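Local atomic coordinates of poly-beta-hydroxybuterate polymerase (Cupriavidus necator, PDB entry 5T6O), a protein that probably acts as an acyltransferase that polymerises hydroxybutyrate units into polyhydroxybutyrate, this chain being its catalytic domain. Residues A[269-277]-A[347-358]. The protein carries 1 engineered substitution. Sequence-based numbering, arbitrary orientation.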
ATOM      1  N   ASP A 269     -30.724  -1.210  14.899  1.00 31.90           N
ATOM      2  CA  ASP A 269     -31.467   0.054  14.880  1.00 33.14           C
ATOM      3  C   ASP A 269     -31.534   0.726  16.257  1.00 37.45           C
ATOM      4  O   ASP A 269     -32.604   1.037  16.784  1.00 37.97           O
ATOM      5  CB  ASP A 269     -32.872  -0.162  14.307  1.00 36.47           C
ATOM      6  CG  ASP A 269     -33.592   1.144  14.048  1.00 45.15           C
ATOM      7  OD1 ASP A 269     -32.894   2.174  13.923  1.00 37.75           O
ATOM      8  OD2 ASP A 269     -34.847   1.143  13.985  1.00 44.69           O
ATOM      9  N   VAL A 270     -30.360   0.964  16.831  1.00 35.44           N
ATOM     10  CA  VAL A 270     -30.253   1.786  18.036  1.00 30.03           C
ATOM     11  C   VAL A 270     -29.048   2.701  17.889  1.00 32.64           C
ATOM     12  O   VAL A 270     -28.154   2.447  17.071  1.00 30.14           O
ATOM     13  CB  VAL A 270     -30.117   0.934  19.315  1.00 31.20           C
ATOM     14  CG1 VAL A 270     -31.303  -0.028  19.477  1.00 29.12           C
ATOM     15  CG2 VAL A 270     -28.792   0.196  19.318  1.00 32.94           C
ATOM     16  N   PRO A 271     -29.006   3.788  18.658  1.00 30.08           N
ATOM     17  CA  PRO A 271     -27.811   4.642  18.637  1.00 28.41           C
ATOM     18  C   PRO A 271     -26.550   3.819  18.877  1.00 31.18           C
ATOM     19  O   PRO A 271     -26.495   2.980  19.778  1.00 30.30           O
ATOM     20  CB  PRO A 271     -28.074   5.629  19.774  1.00 29.33           C
ATOM     21  CG  PRO A 271     -29.557   5.725  19.824  1.00 33.90           C
ATOM     22  CD  PRO A 271     -30.058   4.341  19.530  1.00 28.21           C
ATOM     23  N   THR A 272     -25.535   4.038  18.041  1.00 30.15           N
ATOM     24  CA  THR A 272     -24.363   3.169  18.029  1.00 26.31           C
ATOM     25  C   THR A 272     -23.088   3.997  17.961  1.00 29.98           C
ATOM     26  O   THR A 272     -22.945   4.848  17.077  1.00 26.98           O
ATOM     27  CB  THR A 272     -24.412   2.192  16.849  1.00 31.12           C
ATOM     28  OG1 THR A 272     -25.609   1.409  16.934  1.00 30.55           O
ATOM     29  CG2 THR A 272     -23.175   1.278  16.860  1.00 24.86           C
ATOM     30  N   TYR A 273     -22.168   3.730  18.896  1.00 24.47           N
ATOM     31  CA  TYR A 273     -20.850   4.358  18.951  1.00 24.90           C
ATOM     32  C   TYR A 273     -19.827   3.378  18.392  1.00 25.80           C
ATOM     33  O   TYR A 273     -19.702   2.258  18.901  1.00 28.63           O
ATOM     34  CB  TYR A 273     -20.502   4.724  20.391  1.00 25.60           C
ATOM     35  CG  TYR A 273     -19.283   5.601  20.622  1.00 26.96           C
ATOM     36  CD1 TYR A 273     -17.991   5.059  20.685  1.00 24.20           C
ATOM     37  CD2 TYR A 273     -19.436   6.957  20.879  1.00 27.09           C
ATOM     38  CE1 TYR A 273     -16.874   5.872  20.942  1.00 26.03           C
ATOM     39  CE2 TYR A 273     -18.338   7.768  21.136  1.00 26.48           C
ATOM     40  CZ  TYR A 273     -17.065   7.220  21.177  1.00 27.08           C
ATOM     41  OH  TYR A 273     -15.993   8.049  21.437  1.00 27.55           O
ATOM     42  N   ILE A 274     -19.105   3.796  17.356  1.00 25.19           N
ATOM     43  CA  ILE A 274     -18.209   2.925  16.600  1.00 25.99           C
ATOM     44  C   ILE A 274     -16.800   3.470  16.739  1.00 25.01           C
ATOM     45  O   ILE A 274     -16.542   4.626  16.376  1.00 24.01           O
ATOM     46  CB  ILE A 274     -18.607   2.837  15.115  1.00 25.02           C
ATOM     47  CG1 ILE A 274     -20.079   2.435  14.983  1.00 29.20           C
ATOM     48  CG2 ILE A 274     -17.712   1.813  14.404  1.00 29.62           C
ATOM     49  CD1 ILE A 274     -20.692   2.726  13.600  1.00 29.42           C
ATOM     50  N   TYR A 275     -15.894   2.651  17.273  1.00 25.57           N
ATOM     51  CA  TYR A 275     -14.544   3.089  17.592  1.00 28.21           C
ATOM     52  C   TYR A 275     -13.528   2.241  16.830  1.00 22.68           C
ATOM     53  O   TYR A 275     -13.668   1.019  16.731  1.00 21.96           O
ATOM     54  CB  TYR A 275     -14.246   3.011  19.124  1.00 28.10           C
ATOM     55  CG  TYR A 275     -12.781   3.229  19.349  1.00 28.30           C
ATOM     56  CD1 TYR A 275     -12.260   4.516  19.429  1.00 25.19           C
ATOM     57  CD2 TYR A 275     -11.891   2.153  19.386  1.00 26.38           C
ATOM     58  CE1 TYR A 275     -10.903   4.723  19.555  1.00 24.51           C
ATOM     59  CE2 TYR A 275     -10.535   2.362  19.510  1.00 23.17           C
ATOM     60  CZ  TYR A 275     -10.053   3.645  19.582  1.00 26.16           C
ATOM     61  OH  TYR A 275      -8.702   3.837  19.681  1.00 23.30           O
ATOM     62  N   GLY A 276     -12.478   2.881  16.332  1.00 21.99           N
ATOM     63  CA  GLY A 276     -11.335   2.154  15.809  1.00 23.28           C
ATOM     64  C   GLY A 276     -10.053   2.905  16.113  1.00 24.02           C
ATOM     65  O   GLY A 276     -10.074   4.087  16.456  1.00 26.36           O
ATOM     66  N   SER A 277      -8.926   2.202  15.977  1.00 23.91           N
ATOM     67  CA  SER A 277      -7.607   2.777  16.229  1.00 22.82           C
ATOM     68  C   SER A 277      -6.816   2.905  14.926  1.00 23.97           C
ATOM     69  O   SER A 277      -6.801   1.985  14.099  1.00 23.94           O
ATOM     70  CB  SER A 277      -6.822   1.931  17.237  1.00 23.32           C
ATOM     71  OG  SER A 277      -7.462   1.907  18.508  1.00 23.83           O
ATOM     72  N   TRP A 347      -9.870   9.262  23.920  1.00 26.06           N
ATOM     73  CA  TRP A 347     -11.248   9.268  23.450  1.00 22.54           C
ATOM     74  C   TRP A 347     -12.233   8.803  24.515  1.00 25.85           C
ATOM     75  O   TRP A 347     -13.443   8.919  24.298  1.00 25.35           O
ATOM     76  CB  TRP A 347     -11.383   8.381  22.203  1.00 23.32           C
ATOM     77  CG  TRP A 347     -11.018   6.934  22.466  1.00 23.80           C
ATOM     78  CD1 TRP A 347      -9.772   6.364  22.376  1.00 24.94           C
ATOM     79  CD2 TRP A 347     -11.902   5.887  22.902  1.00 26.10           C
ATOM     80  NE1 TRP A 347      -9.834   5.031  22.721  1.00 24.16           N
ATOM     81  CE2 TRP A 347     -11.128   4.715  23.049  1.00 26.68           C
ATOM     82  CE3 TRP A 347     -13.274   5.827  23.180  1.00 22.06           C
ATOM     83  CZ2 TRP A 347     -11.685   3.489  23.453  1.00 22.74           C
ATOM     84  CZ3 TRP A 347     -13.819   4.625  23.585  1.00 25.46           C
ATOM     85  CH2 TRP A 347     -13.025   3.468  23.720  1.00 23.25           C
ATOM     86  N   TRP A 348     -11.763   8.289  25.660  1.00 22.76           N
ATOM     87  CA  TRP A 348     -12.704   7.759  26.647  1.00 24.89           C
ATOM     88  C   TRP A 348     -13.705   8.809  27.114  1.00 23.52           C
ATOM     89  O   TRP A 348     -14.898   8.470  27.206  1.00 26.90           O
ATOM     90  CB  TRP A 348     -11.973   7.153  27.858  1.00 23.02           C
ATOM     91  CG  TRP A 348     -11.237   5.870  27.581  1.00 25.28           C
ATOM     92  CD1 TRP A 348     -10.992   5.298  26.363  1.00 24.61           C
ATOM     93  CD2 TRP A 348     -10.684   4.989  28.559  1.00 25.58           C
ATOM     94  NE1 TRP A 348     -10.285   4.122  26.526  1.00 26.80           N
ATOM     95  CE2 TRP A 348     -10.083   3.915  27.868  1.00 22.33           C
ATOM     96  CE3 TRP A 348     -10.621   5.018  29.955  1.00 22.88           C
ATOM     97  CZ2 TRP A 348      -9.443   2.872  28.526  1.00 22.17           C
ATOM     98  CZ3 TRP A 348      -9.978   3.976  30.614  1.00 26.72           C
ATOM     99  CH2 TRP A 348      -9.403   2.914  29.895  1.00 24.47           C
ATOM    100  N   PRO A 349     -13.320  10.061  27.418  1.00 27.80           N
ATOM    101  CA  PRO A 349     -14.341  11.049  27.809  1.00 28.58           C
ATOM    102  C   PRO A 349     -15.384  11.306  26.737  1.00 27.51           C
ATOM    103  O   PRO A 349     -16.546  11.569  27.073  1.00 28.02           O
ATOM    104  CB  PRO A 349     -13.513  12.310  28.103  1.00 30.40           C
ATOM    105  CG  PRO A 349     -12.183  11.782  28.527  1.00 33.53           C
ATOM    106  CD  PRO A 349     -11.959  10.592  27.628  1.00 27.54           C
ATOM    107  N   ASP A 350     -15.003  11.247  25.460  1.00 26.91           N
ATOM    108  CA  ASP A 350     -15.981  11.401  24.389  1.00 30.29           C
ATOM    109  C   ASP A 350     -17.026  10.302  24.461  1.00 26.86           C
ATOM    110  O   ASP A 350     -18.237  10.558  24.391  1.00 27.12           O
ATOM    111  CB  ASP A 350     -15.277  11.366  23.033  1.00 27.85           C
ATOM    112  CG  ASP A 350     -16.231  11.608  21.874  1.00 34.63           C
ATOM    113  OD1 ASP A 350     -16.895  10.647  21.423  1.00 28.59           O
ATOM    114  OD2 ASP A 350     -16.314  12.763  21.406  1.00 28.71           O
ATOM    115  N   TRP A 351     -16.566   9.064  24.624  1.00 26.23           N
ATOM    116  CA  TRP A 351     -17.481   7.934  24.695  1.00 26.63           C
ATOM    117  C   TRP A 351     -18.336   7.969  25.965  1.00 26.78           C
ATOM    118  O   TRP A 351     -19.551   7.743  25.901  1.00 29.96           O
ATOM    119  CB  TRP A 351     -16.700   6.625  24.605  1.00 24.50           C
ATOM    120  CG  TRP A 351     -17.592   5.455  24.867  1.00 22.58           C
ATOM    121  CD1 TRP A 351     -18.715   5.130  24.183  1.00 22.70           C
ATOM    122  CD2 TRP A 351     -17.444   4.470  25.900  1.00 23.17           C
ATOM    123  NE1 TRP A 351     -19.293   3.997  24.725  1.00 22.54           N
ATOM    124  CE2 TRP A 351     -18.519   3.564  25.771  1.00 23.15           C
ATOM    125  CE3 TRP A 351     -16.505   4.261  26.918  1.00 23.75           C
ATOM    126  CZ2 TRP A 351     -18.697   2.482  26.634  1.00 22.26           C
ATOM    127  CZ3 TRP A 351     -16.671   3.167  27.760  1.00 24.99           C
ATOM    128  CH2 TRP A 351     -17.754   2.294  27.615  1.00 22.91           C
ATOM    129  N   THR A 352     -17.731   8.217  27.137  1.00 25.55           N
ATOM    130  CA  THR A 352     -18.544   8.138  28.350  1.00 27.83           C
ATOM    131  C   THR A 352     -19.599   9.235  28.377  1.00 30.39           C
ATOM    132  O   THR A 352     -20.697   9.019  28.909  1.00 28.19           O
ATOM    133  CB  THR A 352     -17.691   8.207  29.624  1.00 28.35           C
ATOM    134  OG1 THR A 352     -17.017   9.466  29.697  1.00 27.53           O
ATOM    135  CG2 THR A 352     -16.654   7.076  29.648  1.00 28.02           C
ATOM    136  N   ALA A 353     -19.293  10.407  27.807  1.00 29.42           N
ATOM    137  CA  ALA A 353     -20.308  11.448  27.691  1.00 27.98           C
ATOM    138  C   ALA A 353     -21.431  11.003  26.763  1.00 32.00           C
ATOM    139  O   ALA A 353     -22.610  11.228  27.055  1.00 30.76           O
ATOM    140  CB  ALA A 353     -19.681  12.758  27.202  1.00 29.85           C
ATOM    141  N   TRP A 354     -21.081  10.362  25.647  1.00 29.99           N
ATOM    142  CA  TRP A 354     -22.094   9.780  24.768  1.00 29.28           C
ATOM    143  C   TRP A 354     -22.903   8.721  25.503  1.00 28.61           C
ATOM    144  O   TRP A 354     -24.138   8.706  25.426  1.00 29.68           O
ATOM    145  CB  TRP A 354     -21.421   9.195  23.521  1.00 28.56           C
ATOM    146  CG  TRP A 354     -22.340   8.453  22.553  1.00 30.91           C
ATOM    147  CD1 TRP A 354     -22.965   8.965  21.445  1.00 28.78           C
ATOM    148  CD2 TRP A 354     -22.690   7.063  22.603  1.00 26.75           C
ATOM    149  NE1 TRP A 354     -23.700   7.974  20.815  1.00 26.61           N
ATOM    150  CE2 TRP A 354     -23.545   6.802  21.505  1.00 30.75           C
ATOM    151  CE3 TRP A 354     -22.370   6.015  23.470  1.00 29.54           C
ATOM    152  CZ2 TRP A 354     -24.089   5.536  21.260  1.00 32.05           C
ATOM    153  CZ3 TRP A 354     -22.907   4.749  23.218  1.00 26.19           C
ATOM    154  CH2 TRP A 354     -23.763   4.528  22.124  1.00 27.43           C
ATOM    155  N   LEU A 355     -22.224   7.851  26.261  1.00 25.41           N
ATOM    156  CA  LEU A 355     -22.926   6.780  26.964  1.00 26.59           C
ATOM    157  C   LEU A 355     -23.856   7.337  28.037  1.00 29.14           C
ATOM    158  O   LEU A 355     -24.959   6.816  28.244  1.00 28.29           O
ATOM    159  CB  LEU A 355     -21.920   5.812  27.581  1.00 27.10           C
ATOM    160  CG  LEU A 355     -22.510   4.586  28.280  1.00 26.16           C
ATOM    161  CD1 LEU A 355     -23.104   3.635  27.251  1.00 24.94           C
ATOM    162  CD2 LEU A 355     -21.429   3.900  29.086  1.00 27.62           C
ATOM    163  N   ALA A 356     -23.429   8.391  28.734  1.00 29.89           N
ATOM    164  CA  ALA A 356     -24.307   8.995  29.730  1.00 33.61           C
ATOM    165  C   ALA A 356     -25.631   9.423  29.104  1.00 31.34           C
ATOM    166  O   ALA A 356     -26.697   9.242  29.704  1.00 31.65           O
ATOM    167  CB  ALA A 356     -23.607  10.177  30.399  1.00 36.45           C
ATOM    168  N   GLY A 357     -25.588   9.972  27.887  1.00 33.45           N
ATOM    169  CA  GLY A 357     -26.806  10.396  27.214  1.00 34.15           C
ATOM    170  C   GLY A 357     -27.742   9.258  26.854  1.00 38.24           C
ATOM    171  O   GLY A 357     -28.925   9.497  26.590  1.00 35.08           O
ATOM    172  N   GLN A 358     -27.237   8.030  26.824  1.00 29.32           N
ATOM    173  CA  GLN A 358     -28.063   6.862  26.565  1.00 34.58           C
ATOM    174  C   GLN A 358     -28.535   6.157  27.834  1.00 31.58           C
ATOM    175  O   GLN A 358     -29.345   5.232  27.740  1.00 34.09           O
ATOM    176  CB  GLN A 358     -27.287   5.848  25.704  1.00 31.02           C
ATOM    177  CG  GLN A 358     -26.436   6.445  24.585  1.00 32.46           C
ATOM    178  CD  GLN A 358     -27.273   7.048  23.477  1.00 36.41           C
ATOM    179  OE1 GLN A 358     -28.469   6.789  23.384  1.00 35.68           O
ATOM    180  NE2 GLN A 358     -26.645   7.863  22.632  1.00 33.47           N
TER
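Tyr273, Trp351 and Trp354 form an aromatic cluster where helix 348-358 packs on strand 272-277 of the alpha/beta hydrolase sheet. The axes of the two segments approach to 10.1 Å and run nearly antiparallel. Tyr273, its CG anti to the backbone N, lays its ring against Trp351. The edge of Trp351 meets its face, CD1 standing over the ring centre; the Tyr273 ring and the five-membered ring of Trp351 have centroids 4.6 Å apart and planes at 56°, a tilted edge-to-face pair. Tyr273 CB lies 3.5 Å from the centroid of the Trp354 six-membered ring and almost on its normal, a CH-pi contact; Gln358 NE2 lies over the opposite face, toward its rim. The phenol ends in a hydrogen bond, Tyr273 OH to Asp350 OD1 at 2.8 Å, received on the anti side and 26° out of the carboxylate plane. Asp350 OD2 forms a salt bridge with Arg300, probably steadying the acceptor. The five-membered ring of Trp347 makes an offset stack with Tyr275, planes 22° apart and centroids 4.0 Å apart, while its NE1 hydrogen-bonds to Gly311 O. Trp348 CD1 packs on the other face of Trp347. Trp351 NE1 hydrogen-bonds to Thr144 OG1 on the adjacent parallel strand, completing the helix-on-sheet layering characteristic of the alpha/beta hydrolase fold.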